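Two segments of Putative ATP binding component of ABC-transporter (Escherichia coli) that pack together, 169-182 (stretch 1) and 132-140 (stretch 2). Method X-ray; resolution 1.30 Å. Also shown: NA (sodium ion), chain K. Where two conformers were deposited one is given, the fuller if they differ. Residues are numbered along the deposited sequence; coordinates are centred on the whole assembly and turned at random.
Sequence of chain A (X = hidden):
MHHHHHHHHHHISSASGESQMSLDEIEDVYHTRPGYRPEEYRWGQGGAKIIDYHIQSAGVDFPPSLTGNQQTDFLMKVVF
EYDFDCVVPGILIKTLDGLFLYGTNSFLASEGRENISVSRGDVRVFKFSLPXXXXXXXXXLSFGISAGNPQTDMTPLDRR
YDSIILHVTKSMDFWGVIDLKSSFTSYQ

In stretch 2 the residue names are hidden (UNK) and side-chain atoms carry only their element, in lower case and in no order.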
# COMPACT_ATOMS: atom_id res chain seq x y z
N THR A 169 0.21 14.12 3.06
CA THR A 169 -0.54 14.59 4.22
C THR A 169 -1.86 13.84 4.39
O THR A 169 -2.46 13.39 3.41
CB THR A 169 -0.83 16.12 4.16
OG1 THR A 169 -1.38 16.46 2.89
CG2 THR A 169 0.45 16.90 4.37
N LYS A 170 -2.27 13.69 5.65
CA LYS A 170 -3.53 13.08 6.07
C LYS A 170 -3.97 13.76 7.36
O LYS A 170 -3.18 14.43 8.05
CB LYS A 170 -3.34 11.59 6.38
CG LYS A 170 -2.83 10.72 5.27
CD LYS A 170 -2.67 9.28 5.72
CE LYS A 170 -4.00 8.63 6.02
NZ LYS A 170 -4.85 8.46 4.80
N SER A 171 -5.25 13.58 7.71
CA SER A 171 -5.75 14.05 9.01
C SER A 171 -5.46 13.03 10.10
O SER A 171 -4.96 13.39 11.17
CB SER A 171 -7.25 14.38 8.96
OG SER A 171 -7.99 13.30 8.47
N MET A 172 -5.80 11.76 9.86
CA MET A 172 -5.57 10.70 10.84
C MET A 172 -4.71 9.60 10.24
O MET A 172 -5.14 8.85 9.35
CB MET A 172 -6.89 10.12 11.30
CG MET A 172 -7.78 11.16 11.96
SD MET A 172 -9.08 10.41 12.93
CE MET A 172 -10.27 11.73 13.00
N ASP A 173 -3.50 9.48 10.77
CA ASP A 173 -2.58 8.43 10.32
C ASP A 173 -3.07 7.06 10.80
O ASP A 173 -3.63 6.93 11.88
CB ASP A 173 -1.19 8.67 10.90
CG ASP A 173 -0.44 9.78 10.23
OD1 ASP A 173 -1.05 10.50 9.41
OD2 ASP A 173 0.76 9.92 10.53
N PHE A 174 -2.81 6.02 9.99
CA PHE A 174 -2.96 4.65 10.39
C PHE A 174 -1.55 4.22 10.89
O PHE A 174 -0.65 5.08 11.04
CB PHE A 174 -3.49 3.79 9.24
CG PHE A 174 -2.66 3.88 7.97
CD1 PHE A 174 -1.57 3.07 7.77
CD2 PHE A 174 -2.99 4.79 6.97
CE1 PHE A 174 -0.83 3.17 6.63
CE2 PHE A 174 -2.22 4.92 5.84
CZ PHE A 174 -1.15 4.10 5.67
N TRP A 175 -1.37 2.97 11.24
CA TRP A 175 -0.05 2.49 11.67
C TRP A 175 0.68 1.93 10.47
O TRP A 175 0.12 1.13 9.69
CB TRP A 175 -0.17 1.39 12.74
CG TRP A 175 -0.60 1.85 14.09
CD1 TRP A 175 -1.83 2.33 14.43
CD2 TRP A 175 0.19 1.88 15.29
NE1 TRP A 175 -1.85 2.66 15.76
CE2 TRP A 175 -0.63 2.39 16.32
CE3 TRP A 175 1.51 1.52 15.59
CZ2 TRP A 175 -0.17 2.56 17.62
CZ3 TRP A 175 1.96 1.68 16.90
CH2 TRP A 175 1.12 2.19 17.90
N GLY A 176 1.90 2.37 10.28
CA GLY A 176 2.71 1.84 9.23
C GLY A 176 2.90 2.81 8.11
O GLY A 176 2.98 4.03 8.32
N VAL A 177 3.08 2.28 6.94
CA VAL A 177 3.49 3.10 5.80
C VAL A 177 2.58 3.02 4.61
O VAL A 177 2.44 4.00 3.88
CB VAL A 177 4.97 2.79 5.44
CG1 VAL A 177 5.24 1.31 5.26
CG2 VAL A 177 5.43 3.60 4.27
N ILE A 178 1.95 1.86 4.40
CA ILE A 178 1.11 1.65 3.22
C ILE A 178 -0.34 1.47 3.63
O ILE A 178 -0.66 0.80 4.61
CB ILE A 178 1.62 0.45 2.40
CG1 ILE A 178 1.71 -0.85 3.23
CG2 ILE A 178 2.98 0.78 1.82
CD1 ILE A 178 1.72 -2.10 2.41
N ASP A 179 -1.23 2.07 2.85
CA ASP A 179 -2.65 2.03 3.16
C ASP A 179 -3.34 0.94 2.35
O ASP A 179 -3.56 1.11 1.14
CB ASP A 179 -3.30 3.37 2.89
CG ASP A 179 -4.67 3.48 3.49
OD1 ASP A 179 -5.22 2.50 4.02
OD2 ASP A 179 -5.20 4.61 3.45
N LEU A 180 -3.70 -0.16 3.00
CA LEU A 180 -4.43 -1.24 2.35
C LEU A 180 -5.95 -1.00 2.33
O LEU A 180 -6.69 -1.80 1.79
CB LEU A 180 -4.11 -2.58 3.02
CG LEU A 180 -2.66 -3.03 2.79
CD1 LEU A 180 -2.35 -4.26 3.63
CD2 LEU A 180 -2.37 -3.30 1.28
N LYS A 181 -6.43 0.09 2.92
CA LYS A 181 -7.81 0.55 2.73
C LYS A 181 -8.85 -0.46 3.18
O LYS A 181 -9.85 -0.70 2.51
CB LYS A 181 -8.03 0.99 1.28
CG LYS A 181 -7.14 2.15 0.88
CD LYS A 181 -7.45 2.79 -0.48
CE LYS A 181 -8.80 3.50 -0.49
NZ LYS A 181 -9.25 3.81 -1.87
N SER A 182 -8.67 -1.01 4.36
CA SER A 182 -9.61 -2.01 4.84
C SER A 182 -10.98 -1.40 5.09
O SER A 182 -11.10 -0.26 5.57
CB SER A 182 -9.11 -2.57 6.16
OG SER A 182 -9.91 -3.67 6.62
N UNK A 132 -2.28 7.75 -4.13
CA UNK A 132 -1.10 7.76 -3.28
C UNK A 132 -1.49 7.15 -1.91
O UNK A 132 -1.72 7.86 -0.92
c UNK A 132 -0.19 9.67 -4.64
c UNK A 132 -0.49 9.15 -3.20
c UNK A 132 0.79 9.14 -2.37
N UNK A 133 -1.56 5.83 -1.90
CA UNK A 133 -2.08 5.03 -0.75
C UNK A 133 -0.94 4.78 0.29
O UNK A 133 -0.51 3.65 0.51
o UNK A 133 -4.49 2.95 -2.68
c UNK A 133 -2.71 3.72 -1.27
c UNK A 133 -4.03 3.90 -2.00
o UNK A 133 -4.64 4.97 -1.92
N UNK A 134 -0.43 5.89 0.83
CA UNK A 134 0.71 5.95 1.73
C UNK A 134 0.37 6.77 2.94
O UNK A 134 -0.54 7.62 2.91
c UNK A 134 2.81 4.44 0.03
c UNK A 134 2.44 5.88 -0.22
c UNK A 134 3.60 6.61 -0.82
c UNK A 134 1.94 6.57 1.04
N UNK A 135 1.06 6.52 4.05
CA UNK A 135 0.83 7.27 5.27
C UNK A 135 1.50 8.65 5.16
O UNK A 135 2.30 8.93 4.25
o UNK A 135 -0.30 7.56 7.80
c UNK A 135 0.58 6.69 7.74
n UNK A 135 0.86 5.89 8.75
c UNK A 135 1.39 6.49 6.48
N UNK A 136 1.17 9.54 6.08
CA UNK A 136 1.83 10.85 6.10
C UNK A 136 3.33 10.66 6.15
O UNK A 136 3.81 9.73 6.82
o UNK A 136 0.09 12.00 7.34
c UNK A 136 1.46 11.65 7.35
N UNK A 137 4.07 11.52 5.45
CA UNK A 137 5.52 11.47 5.47
C UNK A 137 6.11 11.88 4.13
O UNK A 137 5.43 12.42 3.29
N UNK A 138 7.41 11.66 3.97
CA UNK A 138 8.17 12.06 2.78
C UNK A 138 8.62 10.80 2.04
O UNK A 138 9.03 9.80 2.68
o UNK A 138 7.93 14.74 3.49
c UNK A 138 9.07 14.28 3.67
o UNK A 138 9.98 14.92 4.24
c UNK A 138 9.40 12.87 3.19
N UNK A 139 8.59 10.86 0.72
CA UNK A 139 8.93 9.73 -0.13
C UNK A 139 9.78 10.24 -1.29
O UNK A 139 9.77 11.42 -1.64
o UNK A 139 4.44 7.40 3.76
c UNK A 139 4.97 9.06 2.10
c UNK A 139 6.19 7.00 2.22
c UNK A 139 7.64 9.06 -0.62
c UNK A 139 5.20 7.82 2.70
c UNK A 139 6.75 8.61 0.53
c UNK A 139 6.96 7.40 1.17
c UNK A 139 5.76 9.45 1.04
N UNK A 140 10.49 9.31 -1.90
CA UNK A 140 11.39 9.58 -3.00
C UNK A 140 10.87 8.98 -4.28
O UNK A 140 10.60 7.76 -4.33
c UNK A 140 13.45 9.50 -1.43
c UNK A 140 14.76 8.81 -1.19
c UNK A 140 12.77 9.03 -2.72
c UNK A 140 13.63 11.02 -1.43
NA NA K . -7.06 2.26 5.98
O HOH W 1 -7.33 5.29 -2.93
O HOH W 2 -4.33 0.40 -1.56
O HOH W 3 -7.02 2.38 -3.98
O HOH W 4 -3.37 7.18 2.83
O HOH W 5 -0.16 14.81 7.59
O HOH W 6 3.19 8.60 9.16
O HOH W 7 -7.49 5.06 5.11
O HOH W 8 -9.84 2.14 5.37
O HOH W 9 -6.95 3.41 8.46

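Position 132 carries three side-chain carbons, the first bearing the other two. This fork at CB, with no oxygen to suggest threonine, is valine; Val132 makes no contact with stretch 1.

At 133 two carbons end in a pair of oxygens, a short carboxylate, and the residue is Asp133. Its side chain points toward stretch 1, where OD2 lies 3.7 Å from Lys181 CD. Water 1 bridges Asp133 OD1 to the Lys181 amine, and water 2 links Asp133 OD2 to the carbonyl of Asp179. The backbone is more direct: Asp179 N donates to Asp133 O at 2.9 Å, almost linearly (172°).

Position 134 has four carbons forked at the second, the pattern of leucine. Leu134 CD2 meets Ile178 CG2 at 4.1 Å, while its CA approaches Val177 O at 3.4 Å in a CA-H...O contact.

Position 135 shows two carbons, the second carrying one oxygen and one nitrogen: a short amide, hence asparagine. Asn135 ND2 donates to Phe174 O and to Gly176 O, each 2.9 Å from ND2, so the amide nitrogen satisfies two carbonyls. Asn135 OD1 accepts from the backbone N of 136 at 3.0 Å, and Asn135 CG lies over one face of the Phe174 ring.

At 136 a single carbon bears one oxygen, which identifies serine. Ser136 OG donates to Asp173 OD1 at 2.8 Å and also accepts a hydrogen bond from water 5, which in turn accepts one from Lys170 N.

Position 137 has no side-chain atoms and is Gly137. With phi/psi of 146/-169°, a CB would be jammed against the preceding carbonyl oxygen.

Position 138 again has two carbons ending in two oxygens. Asp138 does not reach stretch 1.

At 139 one carbon leads to a six-carbon ring bearing an oxygen, a phenol, so the residue is tyrosine. Val177 CG2 sits at the ring edge, 4.0 Å from Tyr139 CE1, and Tyr139 OH donates to Asn135 O at 2.7 Å.

Position 140 has four carbons forked at the second; Leu140 is remote from stretch 1.

The contact rests on a single beta bridge between Ile178 and Leu134, framed by the bond from Asp179 N to Asp133 O and by that from Asn135 N to Val177 O (2.9 Å). Asn135 extends this pairing by tying its side chain to the carbonyl oxygens of Phe174 and Gly176, on either side of Trp175 in sequence. Beyond the bridge, Asp179 OD1 binds the sodium ion at 2.7 Å, and ordered waters join the charged groups of Asp133 and Lys181.

Stretch 2 132-140: VDLNSGDYL
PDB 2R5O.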